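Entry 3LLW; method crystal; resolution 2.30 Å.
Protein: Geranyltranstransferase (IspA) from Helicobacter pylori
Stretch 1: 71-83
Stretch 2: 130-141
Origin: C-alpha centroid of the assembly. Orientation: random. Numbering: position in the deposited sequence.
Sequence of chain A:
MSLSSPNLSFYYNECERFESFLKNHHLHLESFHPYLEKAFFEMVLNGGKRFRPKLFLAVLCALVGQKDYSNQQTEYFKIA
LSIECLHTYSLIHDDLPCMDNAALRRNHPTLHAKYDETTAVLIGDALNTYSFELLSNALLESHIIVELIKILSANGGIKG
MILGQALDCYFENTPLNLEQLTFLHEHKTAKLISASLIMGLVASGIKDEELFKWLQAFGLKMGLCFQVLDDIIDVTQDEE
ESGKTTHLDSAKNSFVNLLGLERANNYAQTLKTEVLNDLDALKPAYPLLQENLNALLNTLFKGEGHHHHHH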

# COMPACT_ATOMS: atom_id res chain seq x y z
N ASN A 71 -2.85 -26.58 -10.56
CA ASN A 71 -3.18 -25.63 -11.63
C ASN A 71 -2.72 -24.22 -11.31
O ASN A 71 -2.04 -23.58 -12.11
CB ASN A 71 -4.69 -25.60 -11.87
CG ASN A 71 -5.16 -26.63 -12.88
OD1 ASN A 71 -4.40 -27.07 -13.75
ND2 ASN A 71 -6.42 -27.03 -12.77
N GLN A 72 -3.07 -23.75 -10.11
CA GLN A 72 -2.90 -22.34 -9.76
C GLN A 72 -1.88 -22.09 -8.64
O GLN A 72 -1.89 -21.03 -8.02
CB GLN A 72 -4.26 -21.76 -9.42
CG GLN A 72 -5.10 -21.50 -10.67
CD GLN A 72 -6.58 -21.61 -10.44
OE1 GLN A 72 -7.04 -22.43 -9.64
NE2 GLN A 72 -7.35 -20.80 -11.16
N GLN A 73 -1.00 -23.06 -8.43
CA GLN A 73 -0.02 -23.04 -7.35
C GLN A 73 0.80 -21.75 -7.28
O GLN A 73 0.97 -21.19 -6.20
CB GLN A 73 0.93 -24.23 -7.48
CG GLN A 73 1.82 -24.42 -6.28
CD GLN A 73 3.13 -25.10 -6.60
OE1 GLN A 73 3.85 -24.69 -7.52
NE2 GLN A 73 3.47 -26.13 -5.84
N THR A 74 1.29 -21.29 -8.42
CA THR A 74 2.16 -20.10 -8.42
C THR A 74 1.37 -18.84 -8.10
O THR A 74 1.90 -17.90 -7.51
CB THR A 74 2.95 -19.94 -9.73
OG1 THR A 74 2.04 -19.89 -10.84
CG2 THR A 74 3.92 -21.10 -9.92
N GLU A 75 0.09 -18.84 -8.47
CA GLU A 75 -0.82 -17.77 -8.13
C GLU A 75 -1.10 -17.71 -6.63
O GLU A 75 -1.17 -16.62 -6.06
CB GLU A 75 -2.13 -17.92 -8.91
CG GLU A 75 -1.95 -18.08 -10.42
CD GLU A 75 -0.98 -17.06 -11.01
OE1 GLU A 75 -0.02 -17.49 -11.69
OE2 GLU A 75 -1.17 -15.84 -10.80
N TYR A 76 -1.26 -18.88 -6.01
CA TYR A 76 -1.44 -18.99 -4.56
C TYR A 76 -0.17 -18.54 -3.80
O TYR A 76 -0.25 -17.94 -2.73
CB TYR A 76 -1.80 -20.42 -4.19
CG TYR A 76 -3.14 -20.91 -4.74
CD1 TYR A 76 -4.26 -20.08 -4.73
CD2 TYR A 76 -3.28 -22.20 -5.23
CE1 TYR A 76 -5.49 -20.52 -5.22
CE2 TYR A 76 -4.51 -22.66 -5.73
CZ TYR A 76 -5.60 -21.81 -5.71
OH TYR A 76 -6.82 -22.23 -6.19
N PHE A 77 0.98 -18.83 -4.39
CA PHE A 77 2.25 -18.43 -3.80
C PHE A 77 2.40 -16.90 -3.86
O PHE A 77 2.83 -16.30 -2.89
CB PHE A 77 3.41 -19.13 -4.50
CG PHE A 77 3.61 -20.57 -4.09
CD1 PHE A 77 2.87 -21.14 -3.05
CD2 PHE A 77 4.58 -21.34 -4.72
CE1 PHE A 77 3.07 -22.46 -2.68
CE2 PHE A 77 4.80 -22.67 -4.34
CZ PHE A 77 4.04 -23.22 -3.32
N LYS A 78 2.00 -16.29 -4.98
CA LYS A 78 1.96 -14.83 -5.12
C LYS A 78 1.16 -14.18 -3.98
O LYS A 78 1.67 -13.28 -3.30
CB LYS A 78 1.34 -14.45 -6.46
CG LYS A 78 2.30 -14.49 -7.63
CD LYS A 78 1.51 -14.29 -8.90
CE LYS A 78 2.35 -14.53 -10.15
NZ LYS A 78 1.49 -14.45 -11.38
N ILE A 79 -0.07 -14.65 -3.78
CA ILE A 79 -0.92 -14.23 -2.67
C ILE A 79 -0.29 -14.41 -1.29
O ILE A 79 -0.31 -13.50 -0.46
CB ILE A 79 -2.26 -14.96 -2.70
CG1 ILE A 79 -2.99 -14.63 -4.03
CG2 ILE A 79 -3.07 -14.60 -1.47
CD1 ILE A 79 -4.19 -15.50 -4.33
N ALA A 80 0.28 -15.59 -1.07
CA ALA A 80 0.99 -15.88 0.17
C ALA A 80 2.18 -14.92 0.36
O ALA A 80 2.43 -14.46 1.47
CB ALA A 80 1.48 -17.33 0.17
N LEU A 81 2.86 -14.62 -0.74
CA LEU A 81 4.00 -13.70 -0.77
C LEU A 81 3.56 -12.26 -0.49
O LEU A 81 4.31 -11.49 0.14
CB LEU A 81 4.75 -13.79 -2.11
CG LEU A 81 6.08 -13.03 -2.24
CD1 LEU A 81 6.99 -13.27 -1.05
CD2 LEU A 81 6.80 -13.33 -3.54
N SER A 82 2.34 -11.89 -0.89
CA SER A 82 1.85 -10.53 -0.63
C SER A 82 1.67 -10.30 0.86
O SER A 82 1.96 -9.22 1.36
CB SER A 82 0.54 -10.27 -1.34
OG SER A 82 -0.51 -10.91 -0.66
N ILE A 83 1.21 -11.33 1.57
CA ILE A 83 1.08 -11.29 3.02
C ILE A 83 2.46 -11.17 3.69
O ILE A 83 2.63 -10.41 4.65
CB ILE A 83 0.36 -12.53 3.56
CG1 ILE A 83 -0.99 -12.73 2.84
CG2 ILE A 83 0.12 -12.39 5.05
CD1 ILE A 83 -1.71 -14.04 3.19
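Stretch 2 (130-141) YSFELLSNALLE

Stretch 2 packs on stretch 1 as a nearly antiparallel helix pair that is close at its serine end, apolar along its middle, and fastened at the far end by one hydrogen bond from a loop backbone amide to a buried glutamate. The helix of stretch 1 spans 73-83, with Q72 at its N-cap position, and continues beyond the stretch; the helix of stretch 2 enters from earlier in the chain and gives way to a loop, in which A138 has left helical geometry (phi/psi -70/133°). The two axes approach to 8.2 Å, and their N-to-C directions make an angle of 163° (signed crossing angle -163°). The register therefore runs in opposite senses: S82 lies nearest S131, I79 nearest L135 and E75 nearest A138, with CA-CA separations of 4.1, 5.4 and 5.0 Å, respectively.

The serine pair marks the tightest of these backbone approaches. S82 CB lies 3.2 Å from S131 O, so the small side chain rests directly on the backbone of the partner helix. The hydroxyl of S82, in the p rotamer, turns back to its own helix, where OG donates to I79 O at 2.6 Å; S82 OG also lies 3.2 Å from L135 CD1, a close contact with a methyl group and not a hydrogen bond. One turn along, L134 points toward stretch 1, and its CD1 reaches L81 CG and S82 N, each at 3.8 Å, while its CB lies 4.1 Å from K78 O.

I79 continues the apolar seam. Its CB points sideways, but the end of the side chain comes nearer: CG2 meets L135 CD1 at 3.8 Å, CG1 meets A138 CB at 4.0 Å, and CD1 meets L140 CD1 at 3.7 Å. Thus the contact extends past the helix of stretch 2 into the loop. L140 also lies obliquely to the Y76 ring, with its CD1 4.0 Å from Y76 CE1, and its CD2 packs 3.8 Å from E75 CB.

E75 provides the polar anchor. Its carboxylate accepts the L139 amide, with L139 N to E75 OE2 at 2.5 Å and an N-H...acceptor angle of 165°, a short and nearly straight bond that ties the loop to the helix. The charge is balanced within stretch 1 by K78, whose NZ forms a salt bridge to E75 OE2 at 3.1 Å. K78 itself extends along stretch 2, with CD 4.0 Å from A138 CA and NZ 3.6 Å from N137 O. Together the two stretches bury 663 Å², both sides summed.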

# COMPACT_ATOMS: atom_id res chain seq x y z
N TYR A 130 3.92 -3.00 -2.92
CA TYR A 130 4.19 -4.28 -3.64
C TYR A 130 3.25 -5.44 -3.34
O TYR A 130 2.97 -6.23 -4.23
CB TYR A 130 5.64 -4.74 -3.48
CG TYR A 130 6.08 -5.76 -4.50
CD1 TYR A 130 6.53 -7.01 -4.11
CD2 TYR A 130 6.02 -5.49 -5.87
CE1 TYR A 130 6.94 -7.96 -5.05
CE2 TYR A 130 6.41 -6.43 -6.81
CZ TYR A 130 6.87 -7.66 -6.39
OH TYR A 130 7.26 -8.60 -7.33
N SER A 131 2.78 -5.54 -2.09
CA SER A 131 1.80 -6.55 -1.66
C SER A 131 0.52 -6.48 -2.48
O SER A 131 -0.12 -7.48 -2.75
CB SER A 131 1.41 -6.31 -0.21
OG SER A 131 2.55 -6.14 0.60
N PHE A 132 0.15 -5.27 -2.87
CA PHE A 132 -1.05 -5.05 -3.63
C PHE A 132 -0.84 -5.28 -5.12
O PHE A 132 -1.76 -5.75 -5.81
CB PHE A 132 -1.66 -3.69 -3.25
CG PHE A 132 -1.94 -3.58 -1.76
CD1 PHE A 132 -3.04 -4.23 -1.21
CD2 PHE A 132 -1.05 -2.92 -0.89
CE1 PHE A 132 -3.30 -4.18 0.16
CE2 PHE A 132 -1.31 -2.86 0.49
CZ PHE A 132 -2.44 -3.49 1.02
N GLU A 133 0.39 -5.02 -5.59
CA GLU A 133 0.78 -5.36 -6.95
C GLU A 133 0.83 -6.86 -7.15
O GLU A 133 0.30 -7.36 -8.14
CB GLU A 133 2.12 -4.73 -7.34
CG GLU A 133 2.45 -4.86 -8.85
CD GLU A 133 3.71 -4.12 -9.29
OE1 GLU A 133 4.55 -3.75 -8.43
OE2 GLU A 133 3.86 -3.92 -10.51
N LEU A 134 1.43 -7.57 -6.20
CA LEU A 134 1.47 -9.04 -6.23
C LEU A 134 0.06 -9.63 -6.27
O LEU A 134 -0.24 -10.47 -7.12
CB LEU A 134 2.22 -9.61 -5.02
CG LEU A 134 3.75 -9.63 -5.01
CD1 LEU A 134 4.24 -10.00 -3.63
CD2 LEU A 134 4.36 -10.57 -6.08
N LEU A 135 -0.79 -9.15 -5.38
CA LEU A 135 -2.17 -9.65 -5.25
C LEU A 135 -2.97 -9.41 -6.53
O LEU A 135 -3.59 -10.33 -7.05
CB LEU A 135 -2.83 -8.97 -4.06
CG LEU A 135 -3.59 -9.74 -3.00
CD1 LEU A 135 -2.92 -11.04 -2.71
CD2 LEU A 135 -3.68 -8.90 -1.73
N SER A 136 -2.91 -8.19 -7.05
CA SER A 136 -3.63 -7.79 -8.26
C SER A 136 -3.13 -8.46 -9.54
O SER A 136 -3.89 -8.61 -10.51
CB SER A 136 -3.65 -6.26 -8.41
OG SER A 136 -2.34 -5.74 -8.56
N ASN A 137 -1.88 -8.91 -9.54
CA ASN A 137 -1.34 -9.68 -10.66
C ASN A 137 -1.46 -11.22 -10.57
O ASN A 137 -1.09 -11.93 -11.50
CB ASN A 137 0.10 -9.26 -10.95
CG ASN A 137 0.17 -7.93 -11.68
OD1 ASN A 137 0.01 -7.88 -12.90
ND2 ASN A 137 0.40 -6.85 -10.94
N ALA A 138 -1.98 -11.72 -9.45
CA ALA A 138 -2.30 -13.15 -9.31
C ALA A 138 -3.51 -13.51 -10.17
O ALA A 138 -4.52 -12.82 -10.16
CB ALA A 138 -2.56 -13.50 -7.84
N LEU A 139 -3.40 -14.61 -10.92
CA LEU A 139 -4.39 -14.98 -11.93
C LEU A 139 -5.53 -15.85 -11.39
O LEU A 139 -5.62 -17.03 -11.73
CB LEU A 139 -3.72 -15.69 -13.11
CG LEU A 139 -2.56 -15.03 -13.86
CD1 LEU A 139 -2.09 -15.97 -14.96
CD2 LEU A 139 -2.94 -13.66 -14.43
N LEU A 140 -6.38 -15.27 -10.56
CA LEU A 140 -7.62 -15.92 -10.16
C LEU A 140 -8.77 -15.04 -10.65
O LEU A 140 -8.53 -14.03 -11.30
CB LEU A 140 -7.70 -16.12 -8.63
CG LEU A 140 -6.51 -16.68 -7.83
CD1 LEU A 140 -6.93 -16.93 -6.37
CD2 LEU A 140 -5.91 -17.96 -8.43
N GLU A 141 -10.01 -15.43 -10.36
CA GLU A 141 -11.19 -14.69 -10.81
C GLU A 141 -11.18 -13.31 -10.21
O GLU A 141 -10.83 -13.15 -9.04
CB GLU A 141 -12.48 -15.42 -10.44
CG GLU A 141 -12.81 -16.59 -11.34
CD GLU A 141 -13.90 -17.48 -10.75
OE1 GLU A 141 -13.59 -18.28 -9.83
OE2 GLU A 141 -15.06 -17.38 -11.21